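Local coordinates for metazoan TIR-STING fusion (Crassostrea gigas, PDB 6WT6), which joins a TIR domain to a STING ligand-binding domain in a single chain, as a metazoan member of the STING family of receptors, at residues F34-A39 against S98-F103; I88-P93 against V123-V128. One frame throughout, in Å; residues are numbered along the deposited sequence.

From the N terminus the chain runs along strand 31-36, which with the loop after it supplies the first half of contact 1. It then passes through helix 43-56 and strand 60-62 before strand 84-91 brings in the first half of contact 2. Residues 98-103, just past helix 93-97, fold back on 34-39 and close the first loop; strand 120-124 closes the second by pairing with 88-93. The two loops cross, since their segments alternate along the chain. They meet in the parallel sheet of the TIR domain, where 31-36 and 84-91 are neighbours: F34 O and I88 N lie 2.7 Å apart, probably hydrogen-bonded, and W100 packs on V90 O.

Contact 1 of 2, residues F34-A39 against S98-F103; sequences FISYCA and SEWSKF
Packing of the W100 indole on backbone carries most of this contact. The indole, its CG anti to the backbone N (chi1 170°), reaches across to the chain leaving strand 31-36 and lays one face on the Y37-C38 peptide; Y37 C sits 3.5 Å above the ring plane, displaced toward the rim. Nearer the base of the indole, C38 CB rests 4.0 Å from W100 CG. M105 of helix 104-108 also touches the W100 side chain.

Polar atoms gather round the same indole. S36 OG comes in at the edge, close to the ring plane, 3.4 Å from W100 CZ2, and is held by a hydrogen bond to E104. Y37 O approaches W100 NE1 to 3.3 Å, but the angle is too poor for a hydrogen bond. In the TIR fold this is the C-terminal end of a central parallel strand, met by the loop that follows helix 93-97. Y37 itself points away from that loop, stacking on F62 and bonding through OH to E64 N.

A sulfur contact completes the set. C38 SG, anti to its backbone N (chi1 173°), lies alongside the S98 side chain, 3.4 Å from S98 CB. S98 OG takes the crowded position between its backbone N and carbonyl carbon, and its hydrogen bond goes back to S95 O. The chain then turns at E99, whose phi is positive, and K102 N bonds to E99 O at 2.9 Å.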
ATOM      1  N   PHE A  34       6.316 -21.282 -13.089  1.00 47.14           N
ATOM      2  CA  PHE A  34       6.109 -21.956 -11.818  1.00 51.48           C
ATOM      3  C   PHE A  34       4.714 -22.559 -11.822  1.00 50.86           C
ATOM      4  O   PHE A  34       3.730 -21.859 -12.077  1.00 47.71           O
ATOM      5  CB  PHE A  34       6.263 -20.997 -10.636  1.00 55.55           C
ATOM      6  CG  PHE A  34       5.882 -21.600  -9.308  1.00 56.26           C
ATOM      7  CD1 PHE A  34       6.717 -22.510  -8.679  1.00 60.24           C
ATOM      8  CD2 PHE A  34       4.694 -21.251  -8.686  1.00 56.09           C
ATOM      9  CE1 PHE A  34       6.371 -23.065  -7.457  1.00 59.14           C
ATOM     10  CE2 PHE A  34       4.343 -21.804  -7.462  1.00 57.24           C
ATOM     11  CZ  PHE A  34       5.185 -22.711  -6.848  1.00 58.28           C
ATOM     12  N   ILE A  35       4.636 -23.856 -11.553  1.00 54.32           N
ATOM     13  CA  ILE A  35       3.367 -24.570 -11.504  1.00 59.21           C
ATOM     14  C   ILE A  35       2.896 -24.581 -10.054  1.00 62.01           C
ATOM     15  O   ILE A  35       3.451 -25.292  -9.213  1.00 64.08           O
ATOM     16  CB  ILE A  35       3.502 -25.987 -12.073  1.00 61.16           C
ATOM     17  CG1 ILE A  35       3.833 -25.915 -13.563  1.00 61.41           C
ATOM     18  CG2 ILE A  35       2.231 -26.787 -11.843  1.00 63.36           C
ATOM     19  CD1 ILE A  35       4.008 -27.256 -14.219  1.00 62.66           C
ATOM     20  N   SER A  36       1.878 -23.774  -9.760  1.00 62.11           N
ATOM     21  CA  SER A  36       1.284 -23.697  -8.433  1.00 63.71           C
ATOM     22  C   SER A  36       0.086 -24.636  -8.381  1.00 58.97           C
ATOM     23  O   SER A  36      -0.883 -24.456  -9.126  1.00 55.74           O
ATOM     24  CB  SER A  36       0.865 -22.264  -8.106  1.00 72.69           C
ATOM     25  OG  SER A  36       0.393 -22.157  -6.776  1.00 82.21           O
ATOM     26  N   TYR A  37       0.153 -25.633  -7.502  1.00 56.64           N
ATOM     27  CA  TYR A  37      -0.887 -26.644  -7.406  1.00 59.37           C
ATOM     28  C   TYR A  37      -1.111 -27.001  -5.945  1.00 58.06           C
ATOM     29  O   TYR A  37      -0.240 -26.803  -5.095  1.00 53.57           O
ATOM     30  CB  TYR A  37      -0.526 -27.899  -8.211  1.00 61.91           C
ATOM     31  CG  TYR A  37       0.721 -28.607  -7.722  1.00 65.21           C
ATOM     32  CD1 TYR A  37       1.989 -28.133  -8.046  1.00 62.18           C
ATOM     33  CD2 TYR A  37       0.633 -29.754  -6.946  1.00 56.80           C
ATOM     34  CE1 TYR A  37       3.129 -28.778  -7.601  1.00 61.09           C
ATOM     35  CE2 TYR A  37       1.764 -30.406  -6.500  1.00 58.47           C
ATOM     36  CZ  TYR A  37       3.009 -29.916  -6.827  1.00 60.71           C
ATOM     37  OH  TYR A  37       4.136 -30.568  -6.383  1.00 63.86           O
ATOM     38  N   CYS A  38      -2.305 -27.522  -5.663  1.00 59.97           N
ATOM     39  CA  CYS A  38      -2.598 -28.082  -4.350  1.00 61.50           C
ATOM     40  C   CYS A  38      -2.071 -29.510  -4.294  1.00 60.64           C
ATOM     41  O   CYS A  38      -2.532 -30.375  -5.046  1.00 59.86           O
ATOM     42  CB  CYS A  38      -4.098 -28.053  -4.065  1.00 63.93           C
ATOM     43  SG  CYS A  38      -4.562 -28.909  -2.537  1.00 71.42           S
ATOM     44  N   ALA A  39      -1.105 -29.756  -3.405  1.00 64.09           N
ATOM     45  CA  ALA A  39      -0.498 -31.079  -3.324  1.00 69.84           C
ATOM     46  C   ALA A  39      -1.478 -32.144  -2.847  1.00 72.23           C
ATOM     47  O   ALA A  39      -1.256 -33.333  -3.103  1.00 73.06           O
ATOM     48  CB  ALA A  39       0.725 -31.030  -2.410  1.00 70.54           C
ATOM     49  N   SER A  98      -9.292 -26.207  -0.715  1.00 89.76           N
ATOM     50  CA  SER A  98      -8.118 -26.720  -0.026  1.00 89.59           C
ATOM     51  C   SER A  98      -7.398 -25.690   0.830  1.00 86.58           C
ATOM     52  O   SER A  98      -6.358 -26.031   1.404  1.00 89.89           O
ATOM     53  CB  SER A  98      -7.131 -27.281  -1.048  1.00 90.40           C
ATOM     54  OG  SER A  98      -6.861 -26.330  -2.063  1.00 89.79           O
ATOM     55  N   GLU A  99      -7.904 -24.454   0.911  1.00 79.06           N
ATOM     56  CA  GLU A  99      -7.229 -23.323   1.549  1.00 72.12           C
ATOM     57  C   GLU A  99      -6.015 -22.885   0.736  1.00 65.06           C
ATOM     58  O   GLU A  99      -5.519 -21.766   0.903  1.00 56.53           O
ATOM     59  CB  GLU A  99      -6.815 -23.645   2.988  1.00 75.58           C
ATOM     60  CG  GLU A  99      -7.967 -23.978   3.916  1.00 81.29           C
ATOM     61  CD  GLU A  99      -7.491 -24.548   5.240  1.00 85.14           C
ATOM     62  OE1 GLU A  99      -8.097 -25.531   5.720  1.00 87.47           O
ATOM     63  OE2 GLU A  99      -6.500 -24.021   5.794  1.00 84.43           O
ATOM     64  N   TRP A 100      -5.524 -23.766  -0.140  1.00 65.88           N
ATOM     65  CA  TRP A 100      -4.541 -23.355  -1.135  1.00 65.72           C
ATOM     66  C   TRP A 100      -5.082 -22.216  -1.990  1.00 65.92           C
ATOM     67  O   TRP A 100      -4.327 -21.329  -2.403  1.00 69.80           O
ATOM     68  CB  TRP A 100      -4.149 -24.549  -2.008  1.00 65.06           C
ATOM     69  CG  TRP A 100      -3.323 -24.190  -3.211  1.00 61.51           C
ATOM     70  CD1 TRP A 100      -1.958 -24.155  -3.292  1.00 58.89           C
ATOM     71  CD2 TRP A 100      -3.810 -23.827  -4.510  1.00 59.66           C
ATOM     72  NE1 TRP A 100      -1.569 -23.788  -4.559  1.00 55.39           N
ATOM     73  CE2 TRP A 100      -2.686 -23.580  -5.324  1.00 57.33           C
ATOM     74  CE3 TRP A 100      -5.087 -23.682  -5.060  1.00 59.89           C
ATOM     75  CZ2 TRP A 100      -2.801 -23.201  -6.660  1.00 59.60           C
ATOM     76  CZ3 TRP A 100      -5.200 -23.297  -6.383  1.00 59.88           C
ATOM     77  CH2 TRP A 100      -4.064 -23.068  -7.170  1.00 59.84           C
ATOM     78  N   SER A 101      -6.390 -22.229  -2.266  1.00 67.19           N
ATOM     79  CA  SER A 101      -7.030 -21.120  -2.964  1.00 68.13           C
ATOM     80  C   SER A 101      -7.042 -19.843  -2.131  1.00 66.22           C
ATOM     81  O   SER A 101      -7.154 -18.748  -2.696  1.00 64.08           O
ATOM     82  CB  SER A 101      -8.455 -21.503  -3.352  1.00 70.46           C
ATOM     83  OG  SER A 101      -9.230 -21.798  -2.201  1.00 72.79           O
ATOM     84  N   LYS A 102      -6.933 -19.957  -0.809  1.00 69.66           N
ATOM     85  CA  LYS A 102      -6.934 -18.811   0.092  1.00 71.36           C
ATOM     86  C   LYS A 102      -5.540 -18.430   0.571  1.00 63.66           C
ATOM     87  O   LYS A 102      -5.409 -17.509   1.384  1.00 57.66           O
ATOM     88  CB  LYS A 102      -7.824 -19.098   1.310  1.00 80.60           C
ATOM     89  CG  LYS A 102      -9.293 -19.342   0.986  1.00 85.97           C
ATOM     90  CD  LYS A 102     -10.034 -18.043   0.700  1.00 87.82           C
ATOM     91  CE  LYS A 102     -11.515 -18.301   0.449  1.00 89.83           C
ATOM     92  NZ  LYS A 102     -12.312 -17.043   0.405  1.00 88.75           N
ATOM     93  N   PHE A 103      -4.499 -19.109   0.092  1.00 63.71           N
ATOM     94  CA  PHE A 103      -3.156 -18.894   0.615  1.00 62.12           C
ATOM     95  C   PHE A 103      -2.128 -18.831  -0.506  1.00 61.66           C
ATOM     96  O   PHE A 103      -1.795 -17.745  -0.992  1.00 54.58           O
ATOM     97  CB  PHE A 103      -2.803 -20.000   1.614  1.00 67.18           C
ATOM     98  CG  PHE A 103      -1.720 -19.622   2.581  1.00 68.99           C
ATOM     99  CD1 PHE A 103      -1.914 -18.594   3.487  1.00 70.64           C
ATOM    100  CD2 PHE A 103      -0.518 -20.305   2.597  1.00 74.67           C
ATOM    101  CE1 PHE A 103      -0.922 -18.246   4.381  1.00 73.03           C
ATOM    102  CE2 PHE A 103       0.478 -19.964   3.490  1.00 75.13           C
ATOM    103  CZ  PHE A 103       0.275 -18.931   4.382  1.00 75.87           C
TER

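Contact 2 of 2, residues I88-P93 against V123-V128; sequences ILVISP and VLLGGV
I88 lays its CG2 methyl against CG2 of V123, 3.6 Å away, the two side chains side by side and pointing the same way. I88 CG2 is anti to its own backbone N, whereas V123 CG2 stands beside its backbone N; this brings the two methyls together. Helix 153-159 adds to the cluster, with I159 touching I88 and I155 touching V123. Further along, V90 CG1 meets the L125 CD1 methyl at 3.8 Å, the two side chains crossing obliquely. H45 of helix 43-56 packs on L125, and I49 of the same helix on V123.

Beneath these side chains the backbones pair as parallel strands, with V90 opposite V123 and I91 opposite L124. V123 N donates to L89 O at 2.7 Å, nearly along the C=O axis. I91 N returns a straight bond to V123 O, 169° at the hydrogen. L125 N then bonds to I91 O in the carbonyl plane, carrying the ladder one step past the end of strand 120-124. In the flavodoxin-like alpha/beta fold of the TIR domain 84-91 is a central strand, with 31-36 on its other edge; L124 in turn bonds through its backbone to I143. V90 and V123 point to one face, I91 and L124 to the other, where L133 and L137 touch I91.

Past the strands the chains stay in touch: S92 CB faces L125 CB, and helix 93-97 begins. S92 is its N-cap: OG, in the crowded position between backbone N and carbonyl carbon, bonds to S95 N and also to D42. P93 CD lies 3.4 Å from L125 O. The turn at G126 and G127, both with positive phi, brings V128 back, and its CG1 meets P93 CD at 3.7 Å with the side chains about at right angles.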
ATOM      1  N   ILE A  88       1.690 -20.639 -13.440  1.00 50.75           N
ATOM      2  CA  ILE A  88       0.570 -21.443 -13.915  1.00 51.61           C
ATOM      3  C   ILE A  88      -0.245 -21.889 -12.707  1.00 55.17           C
ATOM      4  O   ILE A  88       0.259 -22.613 -11.839  1.00 58.49           O
ATOM      5  CB  ILE A  88       1.059 -22.648 -14.732  1.00 53.00           C
ATOM      6  CG1 ILE A  88       1.691 -22.184 -16.048  1.00 52.42           C
ATOM      7  CG2 ILE A  88      -0.078 -23.618 -14.999  1.00 51.30           C
ATOM      8  CD1 ILE A  88       2.352 -23.294 -16.831  1.00 53.98           C
ATOM      9  N   LEU A  89      -1.502 -21.452 -12.642  1.00 55.53           N
ATOM     10  CA  LEU A  89      -2.416 -21.818 -11.566  1.00 54.00           C
ATOM     11  C   LEU A  89      -3.275 -22.993 -12.015  1.00 60.06           C
ATOM     12  O   LEU A  89      -3.996 -22.892 -13.012  1.00 65.28           O
ATOM     13  CB  LEU A  89      -3.303 -20.637 -11.172  1.00 51.97           C
ATOM     14  CG  LEU A  89      -2.645 -19.378 -10.602  1.00 53.79           C
ATOM     15  CD1 LEU A  89      -3.705 -18.325 -10.307  1.00 56.79           C
ATOM     16  CD2 LEU A  89      -1.845 -19.697  -9.349  1.00 53.17           C
ATOM     17  N   VAL A  90      -3.198 -24.102 -11.280  1.00 62.13           N
ATOM     18  CA  VAL A  90      -4.011 -25.285 -11.550  1.00 63.86           C
ATOM     19  C   VAL A  90      -5.245 -25.191 -10.657  1.00 68.13           C
ATOM     20  O   VAL A  90      -5.206 -25.556  -9.480  1.00 69.25           O
ATOM     21  CB  VAL A  90      -3.233 -26.578 -11.309  1.00 63.33           C
ATOM     22  CG1 VAL A  90      -4.075 -27.781 -11.705  1.00 63.10           C
ATOM     23  CG2 VAL A  90      -1.918 -26.559 -12.074  1.00 63.45           C
ATOM     24  N   ILE A  91      -6.347 -24.711 -11.222  1.00 70.45           N
ATOM     25  CA  ILE A  91      -7.552 -24.389 -10.468  1.00 74.37           C
ATOM     26  C   ILE A  91      -8.621 -25.414 -10.821  1.00 78.55           C
ATOM     27  O   ILE A  91      -9.161 -25.411 -11.935  1.00 79.49           O
ATOM     28  CB  ILE A  91      -8.033 -22.962 -10.753  1.00 73.26           C
ATOM     29  CG1 ILE A  91      -6.957 -21.954 -10.341  1.00 71.92           C
ATOM     30  CG2 ILE A  91      -9.343 -22.692 -10.030  1.00 72.16           C
ATOM     31  CD1 ILE A  91      -7.376 -20.514 -10.506  1.00 70.50           C
ATOM     32  N   SER A  92      -8.938 -26.283  -9.863  1.00 80.05           N
ATOM     33  CA  SER A  92      -9.941 -27.330 -10.015  1.00 82.08           C
ATOM     34  C   SER A  92     -11.077 -27.087  -9.026  1.00 84.55           C
ATOM     35  O   SER A  92     -11.010 -26.132  -8.241  1.00 85.35           O
ATOM     36  CB  SER A  92      -9.304 -28.704  -9.792  1.00 83.17           C
ATOM     37  OG  SER A  92      -8.884 -28.861  -8.446  1.00 81.61           O
ATOM     38  N   PRO A  93     -12.143 -27.898  -9.036  1.00 84.46           N
ATOM     39  CA  PRO A  93     -13.127 -27.784  -7.947  1.00 84.26           C
ATOM     40  C   PRO A  93     -12.530 -28.044  -6.577  1.00 82.97           C
ATOM     41  O   PRO A  93     -12.915 -27.386  -5.603  1.00 79.00           O
ATOM     42  CB  PRO A  93     -14.186 -28.832  -8.323  1.00 87.74           C
ATOM     43  CG  PRO A  93     -13.521 -29.726  -9.321  1.00 88.67           C
ATOM     44  CD  PRO A  93     -12.615 -28.819 -10.084  1.00 86.21           C
ATOM     45  N   VAL A 123      -5.218 -22.103 -15.236  1.00 64.45           N
ATOM     46  CA  VAL A 123      -5.605 -23.336 -15.911  1.00 67.37           C
ATOM     47  C   VAL A 123      -6.813 -23.902 -15.176  1.00 69.64           C
ATOM     48  O   VAL A 123      -6.701 -24.352 -14.028  1.00 66.46           O
ATOM     49  CB  VAL A 123      -4.455 -24.350 -15.958  1.00 65.20           C
ATOM     50  CG1 VAL A 123      -4.903 -25.620 -16.657  1.00 68.18           C
ATOM     51  CG2 VAL A 123      -3.260 -23.748 -16.669  1.00 61.83           C
ATOM     52  N   LEU A 124      -7.966 -23.883 -15.838  1.00 73.85           N
ATOM     53  CA  LEU A 124      -9.221 -24.293 -15.226  1.00 76.24           C
ATOM     54  C   LEU A 124      -9.507 -25.756 -15.548  1.00 80.36           C
ATOM     55  O   LEU A 124      -9.437 -26.170 -16.710  1.00 83.34           O
ATOM     56  CB  LEU A 124     -10.367 -23.402 -15.708  1.00 77.77           C
ATOM     57  CG  LEU A 124     -10.594 -22.064 -14.995  1.00 75.93           C
ATOM     58  CD1 LEU A 124      -9.386 -21.139 -15.069  1.00 71.18           C
ATOM     59  CD2 LEU A 124     -11.829 -21.368 -15.548  1.00 79.52           C
ATOM     60  N   LEU A 125      -9.831 -26.532 -14.515  1.00 80.67           N
ATOM     61  CA  LEU A 125     -10.106 -27.955 -14.643  1.00 81.98           C
ATOM     62  C   LEU A 125     -11.509 -28.258 -14.135  1.00 87.51           C
ATOM     63  O   LEU A 125     -12.020 -27.586 -13.233  1.00 85.38           O
ATOM     64  CB  LEU A 125      -9.083 -28.802 -13.864  1.00 78.72           C
ATOM     65  CG  LEU A 125      -7.649 -28.946 -14.385  1.00 74.13           C
ATOM     66  CD1 LEU A 125      -6.878 -27.643 -14.267  1.00 69.37           C
ATOM     67  CD2 LEU A 125      -6.917 -30.064 -13.649  1.00 72.81           C
ATOM     68  N   GLY A 126     -12.130 -29.279 -14.724  1.00 94.52           N
ATOM     69  CA  GLY A 126     -13.438 -29.719 -14.282  1.00 95.65           C
ATOM     70  C   GLY A 126     -14.577 -28.776 -14.588  1.00 99.08           C
ATOM     71  O   GLY A 126     -15.678 -28.966 -14.062  1.00103.21           O
ATOM     72  N   GLY A 127     -14.350 -27.762 -15.417  1.00 97.07           N
ATOM     73  CA  GLY A 127     -15.412 -26.850 -15.787  1.00100.36           C
ATOM     74  C   GLY A 127     -15.863 -25.953 -14.654  1.00 99.45           C
ATOM     75  O   GLY A 127     -17.065 -25.785 -14.429  1.00103.29           O
ATOM     76  N   VAL A 128     -14.906 -25.373 -13.924  1.00 95.19           N
ATOM     77  CA  VAL A 128     -15.267 -24.424 -12.877  1.00 93.46           C
ATOM     78  C   VAL A 128     -15.764 -23.122 -13.488  1.00 94.42           C
ATOM     79  O   VAL A 128     -16.594 -22.427 -12.890  1.00 95.49           O
ATOM     80  CB  VAL A 128     -14.078 -24.186 -11.926  1.00 85.74           C
ATOM     81  CG1 VAL A 128     -13.647 -25.494 -11.280  1.00 85.36           C
ATOM     82  CG2 VAL A 128     -12.916 -23.544 -12.664  1.00 80.99           C
TER